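Long-range contact in protein of unknown function DUF574 (Streptomyces avermitilis, PDB 3GIW), which binds S-adenosyl-L-homocysteine and is probably an S-adenosylmethionine-dependent methyltransferase: residues 196-204 and 226-236. Numbering follows the deposited sequence. Where two conformers were deposited one is given.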
loop_
_atom_site.group_PDB
_atom_site.type_symbol
_atom_site.label_atom_id
_atom_site.label_comp_id
_atom_site.label_asym_id
_atom_site.label_seq_id
_atom_site.Cartn_x
_atom_site.Cartn_y
_atom_site.Cartn_z
ATOM N N LEU A 196 3.826 -11.113 -3.903
ATOM C CA LEU A 196 3.434 -10.273 -2.764
ATOM C C LEU A 196 4.366 -9.070 -2.781
ATOM O O LEU A 196 5.577 -9.233 -2.816
ATOM C CB LEU A 196 3.579 -11.052 -1.463
ATOM C CG LEU A 196 3.306 -10.236 -0.183
ATOM C CD1 LEU A 196 1.871 -9.697 -0.091
ATOM C CD2 LEU A 196 3.624 -11.090 1.072
ATOM N N ALA A 197 3.788 -7.874 -2.734
ATOM C CA ALA A 197 4.538 -6.599 -2.646
ATOM C C ALA A 197 3.973 -5.843 -1.442
ATOM O O ALA A 197 2.753 -5.632 -1.363
ATOM C CB ALA A 197 4.397 -5.749 -3.905
HETATM N N MSE A 198 4.852 -5.396 -0.558
HETATM C CA MSE A 198 4.439 -4.673 0.627
HETATM C C MSE A 198 5.362 -3.514 0.959
HETATM O O MSE A 198 6.554 -3.544 0.743
HETATM C CB MSE A 198 4.422 -5.588 1.863
HETATM C CG MSE A 198 3.571 -6.867 1.710
HETATM SE SE MSE A 198 3.489 -7.849 3.400
HETATM C CE MSE A 198 2.457 -6.569 4.409
ATOM N N SER A 199 4.790 -2.496 1.597
ATOM C CA SER A 199 5.583 -1.526 2.375
ATOM C C SER A 199 5.122 -1.630 3.829
ATOM O O SER A 199 3.892 -1.663 4.116
ATOM C CB SER A 199 5.525 -0.116 1.826
ATOM O OG SER A 199 4.239 0.426 1.891
ATOM N N ILE A 200 6.079 -1.666 4.754
ATOM C CA ILE A 200 5.871 -1.967 6.159
ATOM C C ILE A 200 6.526 -0.891 7.048
ATOM O O ILE A 200 7.739 -0.654 6.965
ATOM C CB ILE A 200 6.488 -3.358 6.484
ATOM C CG1 ILE A 200 5.801 -4.467 5.656
ATOM C CG2 ILE A 200 6.379 -3.730 7.975
ATOM C CD1 ILE A 200 6.497 -5.829 5.662
ATOM N N GLY A 201 5.711 -0.252 7.891
ATOM C CA GLY A 201 6.197 0.852 8.729
ATOM C C GLY A 201 7.166 0.348 9.808
ATOM O O GLY A 201 6.986 -0.760 10.382
ATOM N N THR A 202 8.220 1.121 10.061
ATOM C CA THR A 202 9.251 0.800 11.051
ATOM C C THR A 202 9.688 2.071 11.807
ATOM O O THR A 202 9.686 3.147 11.228
ATOM C CB THR A 202 10.485 0.144 10.408
ATOM O OG1 THR A 202 11.483 -0.104 11.412
ATOM C CG2 THR A 202 11.075 1.020 9.296
ATOM N N ALA A 203 10.020 1.926 13.086
ATOM C CA ALA A 203 10.649 2.996 13.883
ATOM C C ALA A 203 12.159 2.896 14.013
ATOM O O ALA A 203 12.769 3.715 14.709
ATOM C CB ALA A 203 10.038 3.073 15.280
ATOM N N GLU A 204 12.778 1.911 13.376
ATOM C CA GLU A 204 14.183 1.633 13.661
ATOM C C GLU A 204 15.123 2.788 13.319
ATOM O O GLU A 204 16.137 2.970 13.993
ATOM C CB GLU A 204 14.635 0.354 12.956
ATOM C CG GLU A 204 13.883 -0.908 13.388
ATOM C CD GLU A 204 14.634 -2.165 13.027
ATOM O OE1 GLU A 204 15.523 -2.617 13.799
ATOM O OE2 GLU A 204 14.321 -2.709 11.956
ATOM N N LEU A 226 4.391 -0.716 14.438
ATOM C CA LEU A 226 5.645 -0.575 13.701
ATOM C C LEU A 226 6.524 -1.776 13.966
ATOM O O LEU A 226 6.549 -2.298 15.088
ATOM C CB LEU A 226 6.309 0.782 14.040
ATOM C CG LEU A 226 5.428 1.998 13.727
ATOM C CD1 LEU A 226 6.189 3.231 14.180
ATOM C CD2 LEU A 226 5.005 2.104 12.246
ATOM N N ARG A 227 7.234 -2.210 12.932
ATOM C CA ARG A 227 7.956 -3.471 12.939
ATOM C C ARG A 227 9.457 -3.351 12.678
ATOM O O ARG A 227 9.896 -2.436 11.951
ATOM C CB ARG A 227 7.319 -4.396 11.893
ATOM C CG ARG A 227 5.975 -4.916 12.295
ATOM C CD ARG A 227 5.291 -5.766 11.212
ATOM N NE ARG A 227 4.039 -6.331 11.747
ATOM C CZ ARG A 227 2.858 -5.716 11.736
ATOM N NH1 ARG A 227 2.688 -4.536 11.192
ATOM N NH2 ARG A 227 1.797 -6.335 12.252
ATOM N N THR A 228 10.214 -4.273 13.258
ATOM C CA THR A 228 11.627 -4.419 12.930
ATOM C C THR A 228 11.818 -5.155 11.599
ATOM O O THR A 228 10.879 -5.759 11.071
ATOM C CB THR A 228 12.341 -5.196 14.024
ATOM O OG1 THR A 228 11.787 -6.525 14.050
ATOM C CG2 THR A 228 12.216 -4.472 15.404
ATOM N N HIS A 229 13.044 -5.162 11.092
ATOM C CA HIS A 229 13.346 -5.953 9.902
ATOM C C HIS A 229 12.981 -7.449 10.095
ATOM O O HIS A 229 12.374 -8.075 9.220
ATOM C CB HIS A 229 14.835 -5.763 9.516
ATOM C CG HIS A 229 15.186 -6.347 8.189
ATOM N ND1 HIS A 229 15.466 -7.684 8.023
ATOM C CD2 HIS A 229 15.277 -5.786 6.960
ATOM C CE1 HIS A 229 15.714 -7.920 6.742
ATOM N NE2 HIS A 229 15.617 -6.785 6.084
ATOM N N ALA A 230 13.356 -8.010 11.260
ATOM C CA ALA A 230 13.019 -9.412 11.563
ATOM C C ALA A 230 11.517 -9.677 11.521
ATOM O O ALA A 230 11.081 -10.706 11.008
ATOM C CB ALA A 230 13.570 -9.861 12.910
ATOM N N GLU A 231 10.712 -8.755 12.045
ATOM C CA GLU A 231 9.275 -8.885 11.988
ATOM C C GLU A 231 8.736 -8.737 10.568
ATOM O O GLU A 231 7.787 -9.450 10.182
ATOM C CB GLU A 231 8.645 -7.860 12.928
ATOM C CG GLU A 231 8.876 -8.212 14.415
ATOM C CD GLU A 231 8.458 -7.123 15.368
ATOM O OE1 GLU A 231 8.529 -5.917 15.031
ATOM O OE2 GLU A 231 8.030 -7.493 16.473
ATOM N N ALA A 232 9.335 -7.854 9.759
ATOM C CA ALA A 232 8.929 -7.726 8.372
ATOM C C ALA A 232 9.167 -9.036 7.603
ATOM O O ALA A 232 8.385 -9.410 6.716
ATOM C CB ALA A 232 9.689 -6.572 7.719
ATOM N N GLU A 233 10.265 -9.721 7.960
ATOM C CA GLU A 233 10.645 -10.969 7.277
ATOM C C GLU A 233 9.548 -12.040 7.402
ATOM O O GLU A 233 9.399 -12.891 6.499
ATOM C CB GLU A 233 11.972 -11.535 7.803
ATOM C CG GLU A 233 13.226 -10.776 7.401
ATOM C CD GLU A 233 14.490 -11.490 7.848
ATOM O OE1 GLU A 233 14.571 -11.913 9.021
ATOM O OE2 GLU A 233 15.383 -11.667 6.993
ATOM N N GLU A 234 8.790 -11.998 8.501
ATOM C CA GLU A 234 7.752 -13.014 8.728
ATOM C C GLU A 234 6.719 -13.056 7.591
ATOM O O GLU A 234 6.197 -14.131 7.231
ATOM C CB GLU A 234 7.013 -12.804 10.054
ATOM C CG GLU A 234 6.309 -14.083 10.510
ATOM C CD GLU A 234 5.573 -13.957 11.828
ATOM O OE1 GLU A 234 5.674 -12.891 12.479
ATOM O OE2 GLU A 234 4.936 -14.994 12.229
ATOM N N PHE A 235 6.363 -11.906 7.044
ATOM C CA PHE A 235 5.426 -11.872 5.911
ATOM C C PHE A 235 5.923 -12.632 4.667
ATOM O O PHE A 235 5.107 -13.040 3.851
ATOM C CB PHE A 235 5.098 -10.417 5.494
ATOM C CG PHE A 235 4.326 -9.627 6.522
ATOM C CD1 PHE A 235 2.952 -9.662 6.555
ATOM C CD2 PHE A 235 4.990 -8.860 7.447
ATOM C CE1 PHE A 235 2.241 -8.942 7.510
ATOM C CE2 PHE A 235 4.283 -8.141 8.418
ATOM C CZ PHE A 235 2.927 -8.175 8.445
ATOM N N PHE A 236 7.235 -12.780 4.505
ATOM C CA PHE A 236 7.794 -13.288 3.259
ATOM C C PHE A 236 8.377 -14.708 3.396
ATOM O O PHE A 236 8.981 -15.245 2.452
ATOM C CB PHE A 236 8.826 -12.281 2.742
ATOM C CG PHE A 236 8.223 -10.991 2.331
ATOM C CD1 PHE A 236 7.680 -10.849 1.084
ATOM C CD2 PHE A 236 8.181 -9.899 3.203
ATOM C CE1 PHE A 236 7.119 -9.651 0.677
ATOM C CE2 PHE A 236 7.606 -8.708 2.788
ATOM C CZ PHE A 236 7.070 -8.589 1.519
HETATM O O HOH W 1 4.481 -2.331 10.519
#
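Arg227 N donates a nearly straight bond to Gly201 O (2.9 Å, 167° at the hydrogen), while Arg227 O takes the hydroxyl proton of Thr202 OG1 at 2.9 Å, so both polar backbone atoms of Arg227 are tied to the last residue of strand 195-201 and the one after it. OG1, turned anti to the Thr202 nitrogen (chi1 178°), also accepts from Glu204 N, closing an ST turn. A water bridges Gly201 O and Arg227 NH1. In the conformer given, Glu204 passes Thr228 CA obliquely and its OE2 accepts from His229 N (2.9 Å), from above the carboxylate plane; Tyr270 OH shares this oxygen. Thr228 and Glu231 form a capping box at the start of helix 229-234. In this Rossmann-like methyltransferase fold the helix packs on one side of the mixed sheet, whereas Ser199, on the other side of its strand, hydrogen-bonds to Asn62 of the S-adenosyl-L-homocysteine site. Between strand and helix, Ile200 CD1 touches Ala232 CB (3.9 Å) and Phe235 CD2 (3.8 Å), near the edge of the Phe236 ring. Bent at chi3 (67°), selenomethionine Met198 lays CE over one Phe235 face in a CH-pi contact, with SE oblique to the ring; Phe235 CZ lies against a guanidinium face of Arg227, toward its rim. Farther along, Leu196 CD2 meets Phe236 CE1 at 3.8 Å.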